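Local coordinates for MP-4 (Mucuna pruriens, PDB 5DSS), which contributes to snake venom neutralization by Mucuna pruriens seeds through an indirect, antibody-mediated mechanism and belongs to the trypsin and protease inhibitor family, at residues R18-I23 against G59-F64. Numbering follows the deposited sequence.
Sequences RGKYYI and GLPVKF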
loop_
_atom_site.group_PDB
_atom_site.type_symbol
_atom_site.label_atom_id
_atom_site.label_comp_id
_atom_site.label_asym_id
_atom_site.label_seq_id
_atom_site.Cartn_x
_atom_site.Cartn_y
_atom_site.Cartn_z
ATOM N N ARG A 18 -11.971 1.238 -7.794
ATOM C CA ARG A 18 -12.384 -0.158 -7.979
ATOM C C ARG A 18 -11.654 -0.690 -9.197
ATOM O O ARG A 18 -12.026 -1.710 -9.771
ATOM C CB ARG A 18 -13.899 -0.325 -8.168
ATOM C CG ARG A 18 -14.344 -1.796 -8.126
ATOM C CD ARG A 18 -15.560 -2.169 -8.984
ATOM N NE ARG A 18 -15.434 -1.807 -10.399
ATOM C CZ ARG A 18 -14.857 -2.547 -11.351
ATOM N NH1 ARG A 18 -14.317 -3.727 -11.072
ATOM N NH2 ARG A 18 -14.827 -2.103 -12.605
ATOM N N GLY A 19 -10.632 0.037 -9.622
ATOM C CA GLY A 19 -9.836 -0.406 -10.727
ATOM C C GLY A 19 -8.685 -1.163 -10.122
ATOM O O GLY A 19 -8.034 -0.663 -9.195
ATOM N N LYS A 20 -8.427 -2.362 -10.646
ATOM C CA LYS A 20 -7.308 -3.191 -10.210
ATOM C C LYS A 20 -6.009 -2.726 -10.831
ATOM O O LYS A 20 -5.933 -2.554 -12.036
ATOM C CB LYS A 20 -7.558 -4.635 -10.599
ATOM C CG LYS A 20 -8.755 -5.274 -9.929
ATOM C CD LYS A 20 -9.418 -6.159 -10.946
ATOM C CE LYS A 20 -8.361 -6.826 -11.820
ATOM N NZ LYS A 20 -8.883 -7.693 -12.919
ATOM N N TYR A 21 -4.992 -2.542 -9.991
ATOM C CA TYR A 21 -3.674 -2.101 -10.419
ATOM C C TYR A 21 -2.578 -2.907 -9.758
ATOM O O TYR A 21 -2.844 -3.830 -9.019
ATOM C CB TYR A 21 -3.488 -0.615 -10.089
ATOM C CG TYR A 21 -4.453 0.303 -10.793
ATOM C CD1 TYR A 21 -5.793 -0.020 -10.896
ATOM C CD2 TYR A 21 -4.028 1.500 -11.362
ATOM C CE1 TYR A 21 -6.698 0.819 -11.548
ATOM C CE2 TYR A 21 -4.932 2.342 -12.018
ATOM C CZ TYR A 21 -6.270 1.994 -12.096
ATOM O OH TYR A 21 -7.185 2.793 -12.722
ATOM N N TYR A 22 -1.336 -2.576 -10.072
ATOM C CA TYR A 22 -0.185 -3.218 -9.465
ATOM C C TYR A 22 0.668 -2.030 -9.106
ATOM O O TYR A 22 0.509 -0.951 -9.669
ATOM C CB TYR A 22 0.631 -4.048 -10.469
ATOM C CG TYR A 22 0.051 -5.339 -11.031
ATOM C CD1 TYR A 22 0.091 -6.513 -10.307
ATOM C CD2 TYR A 22 -0.473 -5.378 -12.320
ATOM C CE1 TYR A 22 -0.401 -7.685 -10.842
ATOM C CE2 TYR A 22 -0.958 -6.527 -12.860
ATOM C CZ TYR A 22 -0.927 -7.685 -12.128
ATOM O OH TYR A 22 -1.432 -8.858 -12.676
ATOM N N ILE A 23 1.523 -2.218 -8.159
ATOM C CA ILE A 23 2.482 -1.208 -7.793
ATOM C C ILE A 23 3.910 -1.782 -7.923
ATOM O O ILE A 23 4.307 -2.620 -7.144
ATOM C CB ILE A 23 2.174 -0.699 -6.365
ATOM C CG1 ILE A 23 0.711 -0.908 -6.041
ATOM C CG2 ILE A 23 2.498 0.769 -6.215
ATOM C CD1 ILE A 23 0.386 -0.560 -4.635
ATOM N N GLY A 59 2.959 -9.304 -8.180
ATOM C CA GLY A 59 2.099 -9.498 -7.018
ATOM C C GLY A 59 0.610 -9.635 -7.252
ATOM O O GLY A 59 0.181 -10.423 -8.092
ATOM N N LEU A 60 -0.170 -8.875 -6.490
ATOM C CA LEU A 60 -1.628 -8.986 -6.483
ATOM C C LEU A 60 -2.294 -7.620 -6.749
ATOM O O LEU A 60 -1.849 -6.590 -6.206
ATOM C CB LEU A 60 -2.078 -9.497 -5.100
ATOM C CG LEU A 60 -2.426 -10.932 -4.695
ATOM C CD1 LEU A 60 -1.219 -11.860 -4.664
ATOM C CD2 LEU A 60 -3.061 -10.888 -3.316
ATOM N N PRO A 61 -3.377 -7.611 -7.553
ATOM C CA PRO A 61 -4.091 -6.364 -7.870
ATOM C C PRO A 61 -4.417 -5.526 -6.631
ATOM O O PRO A 61 -4.564 -6.083 -5.535
ATOM C CB PRO A 61 -5.381 -6.860 -8.534
ATOM C CG PRO A 61 -5.001 -8.158 -9.152
ATOM C CD PRO A 61 -4.015 -8.779 -8.192
ATOM N N VAL A 62 -4.521 -4.210 -6.812
ATOM C CA VAL A 62 -4.681 -3.272 -5.718
ATOM C C VAL A 62 -5.837 -2.299 -5.981
ATOM O O VAL A 62 -5.743 -1.412 -6.856
ATOM C CB VAL A 62 -3.342 -2.482 -5.605
ATOM C CG1 VAL A 62 -3.233 -1.779 -4.254
ATOM C CG2 VAL A 62 -2.128 -3.383 -5.838
ATOM N N LYS A 63 -6.919 -2.441 -5.218
ATOM C CA LYS A 63 -8.111 -1.614 -5.436
ATOM C C LYS A 63 -8.235 -0.325 -4.607
ATOM O O LYS A 63 -8.682 -0.329 -3.469
ATOM C CB LYS A 63 -9.375 -2.456 -5.291
ATOM C CG LYS A 63 -10.089 -2.762 -6.597
ATOM C CD LYS A 63 -11.234 -3.735 -6.323
ATOM C CE LYS A 63 -12.180 -3.925 -7.496
ATOM N NZ LYS A 63 -11.604 -4.678 -8.647
ATOM N N PHE A 64 -7.885 0.796 -5.227
ATOM C CA PHE A 64 -8.009 2.087 -4.577
ATOM C C PHE A 64 -9.448 2.633 -4.697
ATOM O O PHE A 64 -9.756 3.389 -5.621
ATOM C CB PHE A 64 -7.028 3.088 -5.208
ATOM C CG PHE A 64 -5.561 2.791 -4.948
ATOM C CD1 PHE A 64 -4.910 1.745 -5.587
ATOM C CD2 PHE A 64 -4.816 3.616 -4.107
ATOM C CE1 PHE A 64 -3.559 1.502 -5.358
ATOM C CE2 PHE A 64 -3.473 3.384 -3.877
ATOM C CZ PHE A 64 -2.844 2.323 -4.500
#
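Val62 and Ile23 meet with their side chains crossed at about a right angle. CG2 of Val62 touches CG1 of Ile23 at 3.8 Å, while CG1 of Val62, held anti to the backbone N (chi1 -163°), reaches Ile23 CD1. The same CD1 comes to the edge of the Phe64 ring, near its plane, and Leu35 of strand 35-37 adjoins both Ile23 and Val62.

On the face carrying Lys20 and Lys63, aliphatic and charged groups mix. Lys20 and Pro61 lie side by side and point the same way, an apolar contact with Lys20 CB 3.7 Å from Pro61 CB. Lys63 runs alongside both Arg18 and Lys20, extended as far as CE. Its fit against Arg18 is too tight to be exact, so the weak hydrogen bond from Lys63 NZ to Arg18 O is approximate, as is the approach of NZ to Arg18 NH1, a pair of like charges. Arg18 NH2 forms a salt bridge with the C-terminal carboxylate of Asn185. Tyr22 brings its ring edge to Gly59, CE1 standing 3.9 Å from the carbonyl O of Gly59, which is in the ring plane.

Between these groups the backbones are joined loosely, by weak bonds from Val62 N to Tyr21 O (2.8 Å) and from Tyr21 N to Val62 O. Residues 62-63, only weakly bonded as a strand, run antiparallel beside 20-24, which has 177-180 on its other side, consistent with the β-trefoil fold of this family. The chemistry is divided: an apolar Ile23-Val62-Phe64 cluster, and a flank rich in positive charge where, if Lys63 lies as modelled, the Asn185 carboxylate would probably relieve some of its repulsion with Arg18.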